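Local coordinates for protein mevalonate kinase, putative (Leishmania major, PDB 2HFS) that probably phosphorylates (R)-mevalonate with ATP to give (R)-5-phosphomevalonate, an early step of isoprenoid and sterol biosynthesis, as a member of the GHMP kinase family, at residues 7-13 and 125-131; 28-32 and 204-209; 302-306 and 319-323. The contacts are given in a common frame with arbitrary orientation. Residues are numbered along the deposited sequence.

Contact 1: 7-13 and 125-131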
ATOM      1  N   PRO A   7       7.402  10.231 -28.538  1.00 26.79           N
ATOM      2  CA  PRO A   7       7.427   8.775 -28.364  1.00 25.07           C
ATOM      3  C   PRO A   7       8.481   8.121 -29.234  1.00 23.57           C
ATOM      4  O   PRO A   7       8.571   8.404 -30.438  1.00 24.43           O
ATOM      5  CB  PRO A   7       6.024   8.323 -28.802  1.00 25.54           C
ATOM      6  CG  PRO A   7       5.201   9.557 -28.846  1.00 25.75           C
ATOM      7  CD  PRO A   7       6.144  10.671 -29.167  1.00 25.97           C
ATOM      8  N   VAL A   8       9.284   7.271 -28.613  1.00 20.27           N
ATOM      9  CA  VAL A   8      10.372   6.599 -29.298  1.00 18.57           C
ATOM     10  C   VAL A   8       9.906   5.222 -29.743  1.00 17.89           C
ATOM     11  O   VAL A   8      10.130   4.842 -30.888  1.00 18.12           O
ATOM     12  CB  VAL A   8      11.645   6.513 -28.434  1.00 18.41           C
ATOM     13  CG1 VAL A   8      12.761   5.792 -29.178  1.00 19.46           C
ATOM     14  CG2 VAL A   8      12.110   7.893 -28.059  1.00 17.31           C
ATOM     15  N   LYS A   9       9.235   4.499 -28.841  1.00 16.81           N
ATOM     16  CA  LYS A   9       8.607   3.221 -29.163  1.00 16.45           C
ATOM     17  C   LYS A   9       7.116   3.398 -29.584  1.00 15.39           C
ATOM     18  O   LYS A   9       6.466   4.386 -29.229  1.00 15.65           O
ATOM     19  CB  LYS A   9       8.715   2.262 -27.960  1.00 15.60           C
ATOM     20  CG  LYS A   9      10.146   1.926 -27.540  1.00 18.46           C
ATOM     21  CD  LYS A   9      10.199   0.843 -26.457  1.00 17.72           C
ATOM     22  CE  LYS A   9       9.769  -0.536 -26.964  1.00 14.31           C
ATOM     23  NZ  LYS A   9      10.361  -1.642 -26.169  1.00 13.32           N
ATOM     24  N   SER A  10       6.582   2.428 -30.326  1.00 15.53           N
ATOM     25  CA  SER A  10       5.176   2.454 -30.730  1.00 15.21           C
ATOM     26  C   SER A  10       4.283   1.655 -29.765  1.00 14.45           C
ATOM     27  O   SER A  10       3.064   1.837 -29.723  1.00 13.56           O
ATOM     28  CB  SER A  10       5.003   1.964 -32.174  1.00 16.67           C
ATOM     29  OG  SER A  10       5.312   0.593 -32.303  1.00 18.35           O
ATOM     30  N   LYS A  11       4.905   0.772 -28.997  1.00 12.77           N
ATOM     31  CA  LYS A  11       4.204  -0.092 -28.068  1.00 12.38           C
ATOM     32  C   LYS A  11       5.230  -0.534 -27.035  1.00 11.65           C
ATOM     33  O   LYS A  11       6.356  -0.844 -27.409  1.00 11.42           O
ATOM     34  CB  LYS A  11       3.636  -1.291 -28.848  1.00 13.25           C
ATOM     35  CG  LYS A  11       2.867  -2.333 -28.042  1.00 15.16           C
ATOM     36  CD  LYS A  11       2.531  -3.577 -28.927  1.00 14.03           C
ATOM     37  CE  LYS A  11       1.570  -4.519 -28.186  1.00 17.42           C
ATOM     38  NZ  LYS A  11       0.979  -5.630 -29.033  1.00 20.45           N
ATOM     39  N   THR A  12       4.857  -0.565 -25.747  1.00  9.17           N
ATOM     40  CA  THR A  12       5.734  -1.172 -24.723  1.00  8.64           C
ATOM     41  C   THR A  12       5.824  -2.688 -24.844  1.00  9.46           C
ATOM     42  O   THR A  12       4.859  -3.345 -25.254  1.00  9.60           O
ATOM     43  CB  THR A  12       5.299  -0.781 -23.283  1.00  7.16           C
ATOM     44  OG1 THR A  12       3.940  -1.185 -23.058  1.00  7.22           O
ATOM     45  CG2 THR A  12       5.305   0.724 -23.127  1.00  7.12           C
ATOM     46  N   THR A  13       6.994  -3.228 -24.488  1.00  8.62           N
ATOM     47  CA  THR A  13       7.285  -4.661 -24.554  1.00  9.82           C
ATOM     48  C   THR A  13       7.850  -5.170 -23.233  1.00  9.29           C
ATOM     49  O   THR A  13       8.099  -6.374 -23.075  1.00  8.84           O
ATOM     50  CB  THR A  13       8.328  -4.982 -25.658  1.00  9.14           C
ATOM     51  OG1 THR A  13       9.553  -4.253 -25.397  1.00 12.56           O
ATOM     52  CG2 THR A  13       7.866  -4.504 -27.041  1.00  9.49           C
ATOM     53  N   ALA A 125       5.910   2.692 -17.636  1.00  9.35           N
ATOM     54  CA  ALA A 125       5.537   2.470 -19.048  1.00  9.68           C
ATOM     55  C   ALA A 125       5.833   3.676 -19.927  1.00  8.19           C
ATOM     56  O   ALA A 125       6.278   3.509 -21.061  1.00  8.58           O
ATOM     57  CB  ALA A 125       4.078   2.078 -19.166  1.00  8.63           C
ATOM     58  N   LEU A 126       5.567   4.876 -19.413  1.00  7.85           N
ATOM     59  CA  LEU A 126       5.912   6.109 -20.114  1.00  9.36           C
ATOM     60  C   LEU A 126       7.423   6.182 -20.313  1.00  9.36           C
ATOM     61  O   LEU A 126       7.902   6.522 -21.418  1.00  7.38           O
ATOM     62  CB  LEU A 126       5.395   7.347 -19.359  1.00  9.60           C
ATOM     63  CG  LEU A 126       3.871   7.540 -19.332  1.00 13.02           C
ATOM     64  CD1 LEU A 126       3.482   8.631 -18.305  1.00 13.20           C
ATOM     65  CD2 LEU A 126       3.338   7.908 -20.726  1.00 13.41           C
ATOM     66  N   SER A 127       8.176   5.861 -19.255  1.00  8.91           N
ATOM     67  CA  SER A 127       9.624   5.847 -19.375  1.00  9.76           C
ATOM     68  C   SER A 127      10.029   4.926 -20.517  1.00 10.86           C
ATOM     69  O   SER A 127      10.875   5.287 -21.342  1.00 11.00           O
ATOM     70  CB  SER A 127      10.291   5.389 -18.072  1.00 10.48           C
ATOM     71  OG  SER A 127      11.707   5.422 -18.206  1.00 13.02           O
ATOM     72  N   GLU A 128       9.413   3.746 -20.583  1.00 10.86           N
ATOM     73  CA  GLU A 128       9.722   2.850 -21.690  1.00 10.96           C
ATOM     74  C   GLU A 128       9.407   3.494 -23.035  1.00 10.11           C
ATOM     75  O   GLU A 128      10.275   3.587 -23.898  1.00 12.51           O
ATOM     76  CB  GLU A 128       9.011   1.503 -21.597  1.00 10.96           C
ATOM     77  CG  GLU A 128       9.414   0.600 -22.757  1.00 10.17           C
ATOM     78  CD  GLU A 128       8.890  -0.816 -22.698  1.00 13.11           C
ATOM     79  OE1 GLU A 128       8.369  -1.235 -21.655  1.00 10.03           O
ATOM     80  OE2 GLU A 128       9.019  -1.522 -23.725  1.00  9.19           O
ATOM     81  N   LEU A 129       8.166   3.944 -23.202  1.00 12.82           N
ATOM     82  CA  LEU A 129       7.675   4.317 -24.514  1.00 12.20           C
ATOM     83  C   LEU A 129       8.374   5.561 -25.033  1.00 11.34           C
ATOM     84  O   LEU A 129       8.668   5.659 -26.225  1.00 12.67           O
ATOM     85  CB  LEU A 129       6.172   4.535 -24.473  1.00 13.67           C
ATOM     86  CG  LEU A 129       5.493   4.479 -25.849  1.00 11.65           C
ATOM     87  CD1 LEU A 129       5.148   3.040 -26.150  1.00 12.82           C
ATOM     88  CD2 LEU A 129       4.233   5.306 -25.813  1.00 15.59           C
ATOM     89  N   TYR A 130       8.657   6.493 -24.123  1.00 12.70           N
ATOM     90  CA  TYR A 130       9.364   7.732 -24.452  1.00 12.50           C
ATOM     91  C   TYR A 130      10.884   7.614 -24.256  1.00 14.32           C
ATOM     92  O   TYR A 130      11.635   8.584 -24.467  1.00 14.81           O
ATOM     93  CB  TYR A 130       8.740   8.904 -23.668  1.00 13.54           C
ATOM     94  CG  TYR A 130       7.324   9.187 -24.151  1.00 12.61           C
ATOM     95  CD1 TYR A 130       7.077  10.177 -25.092  1.00 13.42           C
ATOM     96  CD2 TYR A 130       6.239   8.418 -23.697  1.00 14.63           C
ATOM     97  CE1 TYR A 130       5.776  10.418 -25.563  1.00 15.39           C
ATOM     98  CE2 TYR A 130       4.943   8.637 -24.170  1.00 15.36           C
ATOM     99  CZ  TYR A 130       4.726   9.628 -25.109  1.00 15.26           C
ATOM    100  OH  TYR A 130       3.441   9.855 -25.544  1.00 14.40           O
ATOM    101  N   GLN A 131      11.329   6.412 -23.886  1.00 13.56           N
ATOM    102  CA  GLN A 131      12.740   6.107 -23.596  1.00 14.28           C
ATOM    103  C   GLN A 131      13.386   7.176 -22.715  1.00 12.95           C
ATOM    104  O   GLN A 131      14.371   7.818 -23.102  1.00 13.85           O
ATOM    105  CB  GLN A 131      13.559   5.889 -24.887  1.00 14.62           C
ATOM    106  CG  GLN A 131      13.221   4.638 -25.682  1.00 13.64           C
ATOM    107  CD  GLN A 131      13.775   3.373 -25.071  1.00 13.46           C
ATOM    108  OE1 GLN A 131      14.962   3.084 -25.203  1.00 15.35           O
ATOM    109  NE2 GLN A 131      12.909   2.599 -24.424  1.00 15.94           N
TER

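Contact 2: 28-32 and 204-209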
ATOM      1  N   HIS A  28      -0.557   5.734  11.925  1.00 10.41           N
ATOM      2  CA  HIS A  28      -0.939   6.746  12.926  1.00 11.04           C
ATOM      3  C   HIS A  28       0.177   7.259  13.833  1.00 11.56           C
ATOM      4  O   HIS A  28       0.348   8.475  13.982  1.00 13.93           O
ATOM      5  CB  HIS A  28      -2.177   6.295  13.722  1.00 11.89           C
ATOM      6  CG  HIS A  28      -3.410   6.242  12.884  1.00 11.21           C
ATOM      7  ND1 HIS A  28      -4.071   7.379  12.475  1.00 14.75           N
ATOM      8  CD2 HIS A  28      -4.070   5.199  12.330  1.00 12.07           C
ATOM      9  CE1 HIS A  28      -5.096   7.040  11.715  1.00 15.60           C
ATOM     10  NE2 HIS A  28      -5.108   5.722  11.595  1.00 13.69           N
ATOM     11  N   PHE A  29       0.951   6.354  14.425  1.00 11.67           N
ATOM     12  CA  PHE A  29       2.052   6.770  15.308  1.00 11.73           C
ATOM     13  C   PHE A  29       3.201   7.427  14.544  1.00 13.20           C
ATOM     14  O   PHE A  29       3.920   8.299  15.076  1.00 12.45           O
ATOM     15  CB  PHE A  29       2.547   5.581  16.125  1.00 13.51           C
ATOM     16  CG  PHE A  29       1.520   5.060  17.097  1.00 11.87           C
ATOM     17  CD1 PHE A  29       0.870   3.853  16.869  1.00 13.76           C
ATOM     18  CD2 PHE A  29       1.178   5.801  18.232  1.00  9.40           C
ATOM     19  CE1 PHE A  29      -0.095   3.378  17.766  1.00 10.06           C
ATOM     20  CE2 PHE A  29       0.226   5.320  19.149  1.00 10.70           C
ATOM     21  CZ  PHE A  29      -0.419   4.107  18.901  1.00  9.61           C
ATOM     22  N   VAL A  30       3.351   7.017  13.289  1.00 12.25           N
ATOM     23  CA  VAL A  30       4.318   7.609  12.370  1.00 12.88           C
ATOM     24  C   VAL A  30       4.105   9.124  12.163  1.00 12.46           C
ATOM     25  O   VAL A  30       5.073   9.880  11.995  1.00 13.82           O
ATOM     26  CB  VAL A  30       4.294   6.856  11.013  1.00 11.46           C
ATOM     27  CG1 VAL A  30       2.929   7.037  10.300  1.00 12.09           C
ATOM     28  CG2 VAL A  30       5.444   7.285  10.126  1.00 14.60           C
ATOM     29  N   VAL A  31       2.844   9.548  12.165  1.00 13.59           N
ATOM     30  CA  VAL A  31       2.471  10.960  12.087  1.00 15.63           C
ATOM     31  C   VAL A  31       3.143  11.768  13.209  1.00 15.39           C
ATOM     32  O   VAL A  31       3.425  12.954  13.041  1.00 15.86           O
ATOM     33  CB  VAL A  31       0.931  11.112  12.112  1.00 12.94           C
ATOM     34  CG1 VAL A  31       0.479  12.574  12.235  1.00 16.41           C
ATOM     35  CG2 VAL A  31       0.331  10.464  10.870  1.00 15.64           C
ATOM     36  N   HIS A  32       3.425  11.095  14.328  1.00 16.13           N
ATOM     37  CA  HIS A  32       3.966  11.743  15.521  1.00 15.91           C
ATOM     38  C   HIS A  32       5.438  11.429  15.757  1.00 17.36           C
ATOM     39  O   HIS A  32       5.980  11.685  16.846  1.00 17.36           O
ATOM     40  CB  HIS A  32       3.084  11.406  16.729  1.00 16.76           C
ATOM     41  CG  HIS A  32       1.673  11.861  16.551  1.00 14.90           C
ATOM     42  ND1 HIS A  32       1.199  13.035  17.093  1.00 17.50           N
ATOM     43  CD2 HIS A  32       0.658  11.345  15.816  1.00 13.17           C
ATOM     44  CE1 HIS A  32      -0.066  13.199  16.741  1.00 15.46           C
ATOM     45  NE2 HIS A  32      -0.410  12.202  15.948  1.00 11.37           N
ATOM     46  N   VAL A 204      -9.526  10.603  10.327  1.00 17.30           N
ATOM     47  CA  VAL A 204      -9.101   9.729  11.420  1.00 14.88           C
ATOM     48  C   VAL A 204      -7.824  10.285  12.060  1.00 16.37           C
ATOM     49  O   VAL A 204      -7.699  10.349  13.293  1.00 13.83           O
ATOM     50  CB  VAL A 204      -8.901   8.265  10.911  1.00 15.45           C
ATOM     51  CG1 VAL A 204      -8.395   7.380  12.023  1.00 15.08           C
ATOM     52  CG2 VAL A 204     -10.215   7.705  10.329  1.00 14.50           C
ATOM     53  N   VAL A 205      -6.872  10.685  11.214  1.00 14.94           N
ATOM     54  CA  VAL A 205      -5.604  11.257  11.683  1.00 15.44           C
ATOM     55  C   VAL A 205      -5.860  12.490  12.539  1.00 16.42           C
ATOM     56  O   VAL A 205      -5.192  12.699  13.537  1.00 16.96           O
ATOM     57  CB  VAL A 205      -4.614  11.578  10.513  1.00 15.98           C
ATOM     58  CG1 VAL A 205      -3.496  12.510  10.963  1.00 15.39           C
ATOM     59  CG2 VAL A 205      -4.001  10.291   9.930  1.00 15.12           C
ATOM     60  N   ASN A 206      -6.841  13.299  12.155  1.00 16.98           N
ATOM     61  CA  ASN A 206      -7.189  14.482  12.952  1.00 17.53           C
ATOM     62  C   ASN A 206      -7.901  14.157  14.267  1.00 17.82           C
ATOM     63  O   ASN A 206      -7.652  14.812  15.295  1.00 17.54           O
ATOM     64  CB  ASN A 206      -7.946  15.487  12.098  1.00 19.43           C
ATOM     65  CG  ASN A 206      -7.099  16.000  10.957  1.00 18.97           C
ATOM     66  OD1 ASN A 206      -5.898  16.253  11.126  1.00 22.78           O
ATOM     67  ND2 ASN A 206      -7.709  16.159   9.786  1.00 22.48           N
ATOM     68  N   ASP A 207      -8.742  13.128  14.255  1.00 17.16           N
ATOM     69  CA  ASP A 207      -9.276  12.564  15.504  1.00 16.58           C
ATOM     70  C   ASP A 207      -8.148  12.148  16.458  1.00 16.47           C
ATOM     71  O   ASP A 207      -8.244  12.372  17.660  1.00 15.67           O
ATOM     72  CB  ASP A 207     -10.193  11.364  15.241  1.00 19.31           C
ATOM     73  CG  ASP A 207     -11.587  11.771  14.803  1.00 20.44           C
ATOM     74  OD1 ASP A 207     -11.864  12.982  14.692  1.00 23.89           O
ATOM     75  OD2 ASP A 207     -12.469  10.941  14.527  1.00 24.13           O
ATOM     76  N   VAL A 208      -7.087  11.540  15.920  1.00 15.37           N
ATOM     77  CA  VAL A 208      -5.939  11.145  16.744  1.00 15.09           C
ATOM     78  C   VAL A 208      -5.217  12.384  17.293  1.00 14.49           C
ATOM     79  O   VAL A 208      -4.821  12.406  18.467  1.00 15.33           O
ATOM     80  CB  VAL A 208      -4.976  10.159  16.000  1.00 15.08           C
ATOM     81  CG1 VAL A 208      -3.803   9.741  16.895  1.00 15.38           C
ATOM     82  CG2 VAL A 208      -5.733   8.922  15.546  1.00 16.83           C
ATOM     83  N   HIS A 209      -5.067  13.423  16.466  1.00 14.12           N
ATOM     84  CA  HIS A 209      -4.433  14.676  16.931  1.00 12.69           C
ATOM     85  C   HIS A 209      -5.188  15.275  18.101  1.00 11.44           C
ATOM     86  O   HIS A 209      -4.588  15.720  19.085  1.00 11.04           O
ATOM     87  CB  HIS A 209      -4.409  15.723  15.822  1.00 11.72           C
ATOM     88  CG  HIS A 209      -3.256  15.596  14.871  1.00 15.65           C
ATOM     89  ND1 HIS A 209      -1.938  15.664  15.274  1.00 13.25           N
ATOM     90  CD2 HIS A 209      -3.230  15.465  13.523  1.00 16.07           C
ATOM     91  CE1 HIS A 209      -1.150  15.545  14.218  1.00 14.79           C
ATOM     92  NE2 HIS A 209      -1.908  15.426  13.143  1.00 14.56           N
TER
HETATM   93  O   HOH W   1      -2.451  12.233  14.477  1.00 15.09           O

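Contact 3: 302-306 and 319-323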
ATOM      1  N   ARG A 302      -1.684 -20.673   5.847  1.00 23.97           N
ATOM      2  CA  ARG A 302      -2.461 -19.610   5.205  1.00 22.81           C
ATOM      3  C   ARG A 302      -3.802 -20.160   4.682  1.00 22.75           C
ATOM      4  O   ARG A 302      -4.855 -19.527   4.858  1.00 21.77           O
ATOM      5  CB  ARG A 302      -1.623 -18.954   4.089  1.00 24.01           C
ATOM      6  CG  ARG A 302      -2.223 -17.698   3.445  1.00 22.82           C
ATOM      7  CD  ARG A 302      -1.209 -16.785   2.755  1.00 20.84           C
ATOM      8  NE  ARG A 302      -0.581 -17.421   1.589  1.00 17.51           N
ATOM      9  CZ  ARG A 302       0.139 -16.787   0.669  1.00 20.37           C
ATOM     10  NH1 ARG A 302       0.333 -15.476   0.749  1.00 17.51           N
ATOM     11  NH2 ARG A 302       0.670 -17.463  -0.338  1.00 15.29           N
ATOM     12  N   ASP A 303      -3.754 -21.345   4.068  1.00 22.57           N
ATOM     13  CA  ASP A 303      -4.949 -22.057   3.598  1.00 22.96           C
ATOM     14  C   ASP A 303      -5.965 -22.284   4.716  1.00 21.58           C
ATOM     15  O   ASP A 303      -7.173 -22.257   4.479  1.00 20.48           O
ATOM     16  CB  ASP A 303      -4.579 -23.415   3.000  1.00 23.71           C
ATOM     17  CG  ASP A 303      -3.783 -23.299   1.720  1.00 26.54           C
ATOM     18  OD1 ASP A 303      -3.949 -22.297   0.997  1.00 28.50           O
ATOM     19  OD2 ASP A 303      -2.979 -24.183   1.338  1.00 29.22           O
ATOM     20  N   ALA A 304      -5.457 -22.532   5.921  1.00 20.52           N
ATOM     21  CA  ALA A 304      -6.306 -22.707   7.095  1.00 20.51           C
ATOM     22  C   ALA A 304      -6.942 -21.377   7.507  1.00 18.84           C
ATOM     23  O   ALA A 304      -8.131 -21.324   7.845  1.00 20.09           O
ATOM     24  CB  ALA A 304      -5.515 -23.321   8.259  1.00 20.95           C
ATOM     25  N   ILE A 305      -6.156 -20.304   7.479  1.00 17.57           N
ATOM     26  CA  ILE A 305      -6.693 -18.988   7.829  1.00 15.16           C
ATOM     27  C   ILE A 305      -7.756 -18.529   6.817  1.00 15.38           C
ATOM     28  O   ILE A 305      -8.814 -18.056   7.217  1.00 16.24           O
ATOM     29  CB  ILE A 305      -5.573 -17.943   7.999  1.00 16.25           C
ATOM     30  CG1 ILE A 305      -4.590 -18.396   9.085  1.00 12.95           C
ATOM     31  CG2 ILE A 305      -6.186 -16.562   8.303  1.00 11.59           C
ATOM     32  CD1 ILE A 305      -3.217 -17.835   8.951  1.00 16.71           C
ATOM     33  N   VAL A 306      -7.477 -18.659   5.516  1.00 15.96           N
ATOM     34  CA  VAL A 306      -8.476 -18.298   4.505  1.00 15.00           C
ATOM     35  C   VAL A 306      -9.752 -19.133   4.634  1.00 16.50           C
ATOM     36  O   VAL A 306     -10.852 -18.581   4.572  1.00 15.83           O
ATOM     37  CB  VAL A 306      -7.918 -18.381   3.081  1.00 16.94           C
ATOM     38  CG1 VAL A 306      -8.968 -17.932   2.079  1.00 14.95           C
ATOM     39  CG2 VAL A 306      -6.676 -17.506   2.969  1.00 12.26           C
ATOM     40  N   ILE A 319     -10.941 -11.531   0.703  1.00 11.59           N
ATOM     41  CA  ILE A 319      -9.772 -12.198   1.269  1.00 10.34           C
ATOM     42  C   ILE A 319      -8.752 -12.436   0.179  1.00 11.49           C
ATOM     43  O   ILE A 319      -9.063 -13.000  -0.874  1.00 12.08           O
ATOM     44  CB  ILE A 319     -10.144 -13.535   1.980  1.00  8.57           C
ATOM     45  CG1 ILE A 319     -11.281 -13.320   2.987  1.00  8.17           C
ATOM     46  CG2 ILE A 319      -8.893 -14.128   2.660  1.00 11.50           C
ATOM     47  CD1 ILE A 319     -12.050 -14.624   3.406  1.00  9.33           C
ATOM     48  N   TRP A 320      -7.526 -12.012   0.443  1.00 11.01           N
ATOM     49  CA  TRP A 320      -6.455 -12.093  -0.526  1.00 12.11           C
ATOM     50  C   TRP A 320      -5.246 -12.777   0.100  1.00 14.04           C
ATOM     51  O   TRP A 320      -4.981 -12.630   1.302  1.00 13.33           O
ATOM     52  CB  TRP A 320      -6.082 -10.689  -1.022  1.00 14.71           C
ATOM     53  CG  TRP A 320      -7.264  -9.923  -1.565  1.00 13.40           C
ATOM     54  CD1 TRP A 320      -8.077 -10.283  -2.621  1.00 12.96           C
ATOM     55  CD2 TRP A 320      -7.777  -8.671  -1.073  1.00 14.15           C
ATOM     56  NE1 TRP A 320      -9.052  -9.327  -2.813  1.00 12.20           N
ATOM     57  CE2 TRP A 320      -8.901  -8.331  -1.876  1.00 10.71           C
ATOM     58  CE3 TRP A 320      -7.416  -7.812  -0.024  1.00 12.75           C
ATOM     59  CZ2 TRP A 320      -9.636  -7.161  -1.680  1.00 14.95           C
ATOM     60  CZ3 TRP A 320      -8.151  -6.644   0.177  1.00 14.38           C
ATOM     61  CH2 TRP A 320      -9.251  -6.329  -0.641  1.00 13.99           C
ATOM     62  N   ARG A 321      -4.543 -13.561  -0.705  1.00 14.34           N
ATOM     63  CA  ARG A 321      -3.259 -14.127  -0.307  1.00 15.71           C
ATOM     64  C   ARG A 321      -2.209 -13.278  -0.978  1.00 14.11           C
ATOM     65  O   ARG A 321      -2.093 -13.279  -2.200  1.00 17.05           O
ATOM     66  CB  ARG A 321      -3.104 -15.572  -0.770  1.00 15.50           C
ATOM     67  CG  ARG A 321      -4.194 -16.495  -0.276  1.00 19.30           C
ATOM     68  CD  ARG A 321      -4.136 -17.879  -0.891  1.00 21.15           C
ATOM     69  NE  ARG A 321      -5.388 -18.609  -0.701  1.00 24.67           N
ATOM     70  CZ  ARG A 321      -5.510 -19.677   0.070  1.00 26.96           C
ATOM     71  NH1 ARG A 321      -4.451 -20.137   0.726  1.00 28.90           N
ATOM     72  NH2 ARG A 321      -6.683 -20.292   0.193  1.00 22.15           N
ATOM     73  N   TYR A 322      -1.461 -12.535  -0.184  1.00 12.83           N
ATOM     74  CA  TYR A 322      -0.409 -11.696  -0.719  1.00 12.79           C
ATOM     75  C   TYR A 322       0.910 -12.138  -0.090  1.00 14.10           C
ATOM     76  O   TYR A 322       0.914 -12.811   0.940  1.00 14.39           O
ATOM     77  CB  TYR A 322      -0.705 -10.219  -0.428  1.00 11.52           C
ATOM     78  CG  TYR A 322      -1.832  -9.601  -1.278  1.00 10.98           C
ATOM     79  CD1 TYR A 322      -2.591  -8.529  -0.801  1.00 10.04           C
ATOM     80  CD2 TYR A 322      -2.115 -10.086  -2.556  1.00 11.69           C
ATOM     81  CE1 TYR A 322      -3.621  -7.943  -1.588  1.00  7.95           C
ATOM     82  CE2 TYR A 322      -3.136  -9.527  -3.343  1.00 10.26           C
ATOM     83  CZ  TYR A 322      -3.873  -8.443  -2.857  1.00  9.34           C
ATOM     84  OH  TYR A 322      -4.865  -7.865  -3.629  1.00  7.58           O
ATOM     85  N   THR A 323       2.030 -11.790  -0.714  1.00 13.33           N
ATOM     86  CA  THR A 323       3.345 -12.143  -0.144  1.00 15.59           C
ATOM     87  C   THR A 323       4.337 -10.992  -0.208  1.00 15.32           C
ATOM     88  O   THR A 323       4.266 -10.112  -1.074  1.00 15.10           O
ATOM     89  CB  THR A 323       3.992 -13.373  -0.835  1.00 15.56           C
ATOM     90  OG1 THR A 323       4.272 -13.058  -2.202  1.00 20.95           O
ATOM     91  CG2 THR A 323       3.051 -14.583  -0.908  1.00 17.11           C
TER
HETATM   92  O   HOH W   2      -1.484 -19.807   0.657  1.00 21.66           O

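Contact 1: 7-13 and 125-131
The irregular N-terminal arm of the chain crosses the C-terminal end of helix 114-130. At A125 the contact is light: its carbonyl O lies 3.6 Å from T12 CG2, while the hydroxyl of T12 is turned to the backbone N of L49 in strand 36-52. One turn on, E128 is the polar centre. Its extended side chain brings OE2 to the backbone N of T13 (2.8 Å, almost linear) and to K9 NZ (2.8 Å), the latter a salt bridge; K9 NZ also donates to T13 OG1 at 2.8 Å, so one salt bridge and two hydrogen bonds close a small ring. E128 OE1 is held by G14 and N16 just beyond the arm. The carbonyl O of L129, near the end of the helix, accepts hydrogen bonds from V8 N and K9 N, each at 2.9 Å, and L129 CD1 packs against the bend of the arm, 3.6 Å from the backbone N atoms of K11 and of T12. P7 packs on the Y130 ring, its CG 3.4 Å from Y130 CE1. Q131 then leaves the helix with positive phi, its backbone N hydrogen-bonded to E128 O at 3.0 Å; its NE2 donates a hydrogen bond to the same E128 O at 2.9 Å, and its CG touches V8 CB at 3.7 Å. This is a Schellman motif at a helix C terminus, covered by the N-terminal arm as that arm joins strand 36-52 through backbone hydrogen bonds of S10 and T12, in the N-terminal half of the GHMP kinase fold.

Contact 2: 28-32 and 204-209
A short 3-10 turn at 30-31 faces one side of helix 201-214, with CA atoms 6.6 Å apart at H28 and V205 but 9.0 Å at H32 and H209, so the two backbones diverge along the contact. In this GHMP kinase fold the turn belongs to the loop joining strands 17-25 and 36-52, and the contact packs it against a helix from much later in the chain. The ring of H28 packs against three valines on one face of the helix: CE1 is 3.3 Å from V204 CG1 and 3.9 Å from V205 CG2, and ND1 is 3.8 Å from V208 CG2. Its NE2 is hydrogen-bonded to the carbonyl of T286. V31 CG1 meets V205 CG1 at 4.2 Å and H209 NE2 at 3.8 Å. The rings of H32 and H209 meet obliquely, centroids 4.9 Å apart. H32 ND1 is hydrogen-bonded to K212 NZ, while a water bridges the gap, 2.5 Å from H32 NE2 and donating to V205 O at 2.9 Å.

Contact 3: 302-306 and 319-323
R302 lays one face of its guanidinium over the side chain of R321, its CZ 3.8 Å from R321 CB, so the charged group rests on the aliphatic base of the other arginine. At the edge of the same guanidinium, NH1 comes within 2.7 Å of Y322 O, at an angle too poor for a hydrogen bond, and within 3.3 Å of T323 CG2; NH1 also makes a weak hydrogen bond to the carbonyl of L190 in the neighbouring strand. R321 reaches from the strand across to the helix. Its guanidinium covers V306, with NH2 3.7 Å from V306 CB, and its NH1 forms a salt bridge with D303 OD1, although those two atoms are modelled too close together for the spacing to be trusted. A water accepts from both R302 NE (2.7 Å) and R321 NH1 (3.0 Å), joining the two like-charged side chains. Further along, V306 CG1 meets I319 CG2 at 3.8 Å. The axes of the short segments approach to 9.9 Å and run nearly antiparallel, at 160°. Strand 318-324 is the outermost strand of this four-stranded antiparallel sheet, though T323 continues by backbone hydrogen bonding to S42 of strand 36-52. Contacts of R302 with Y189, V191 and A296, and of I305 with A296, set helix 299-312 against the sheet face. This is the last helix-strand unit of the ferredoxin-like C-terminal domain of GHMP kinases.

Overall arrangement
The three contacts lie in different parts of the fold and do not touch; the nearest atoms of contacts 2 and 3 are about 17 Å apart, and contacts 1 and 2, whose segments alternate along the chain, are on opposite sides of its centre. Contact 3 follows both in series. All are partly buried, but contact 1 is the most exposed and the farthest from the centre. No element is shared directly, yet strand 36-52 connects to all three. Contact 1 fastens an irregular arm to a helix end by backbone hydrogen bonds and a salt bridge, whereas contact 2 relies on valines, histidine rings and a single water. Contact 3, a local helix-strand return, combines apolar packing with arginine chemistry.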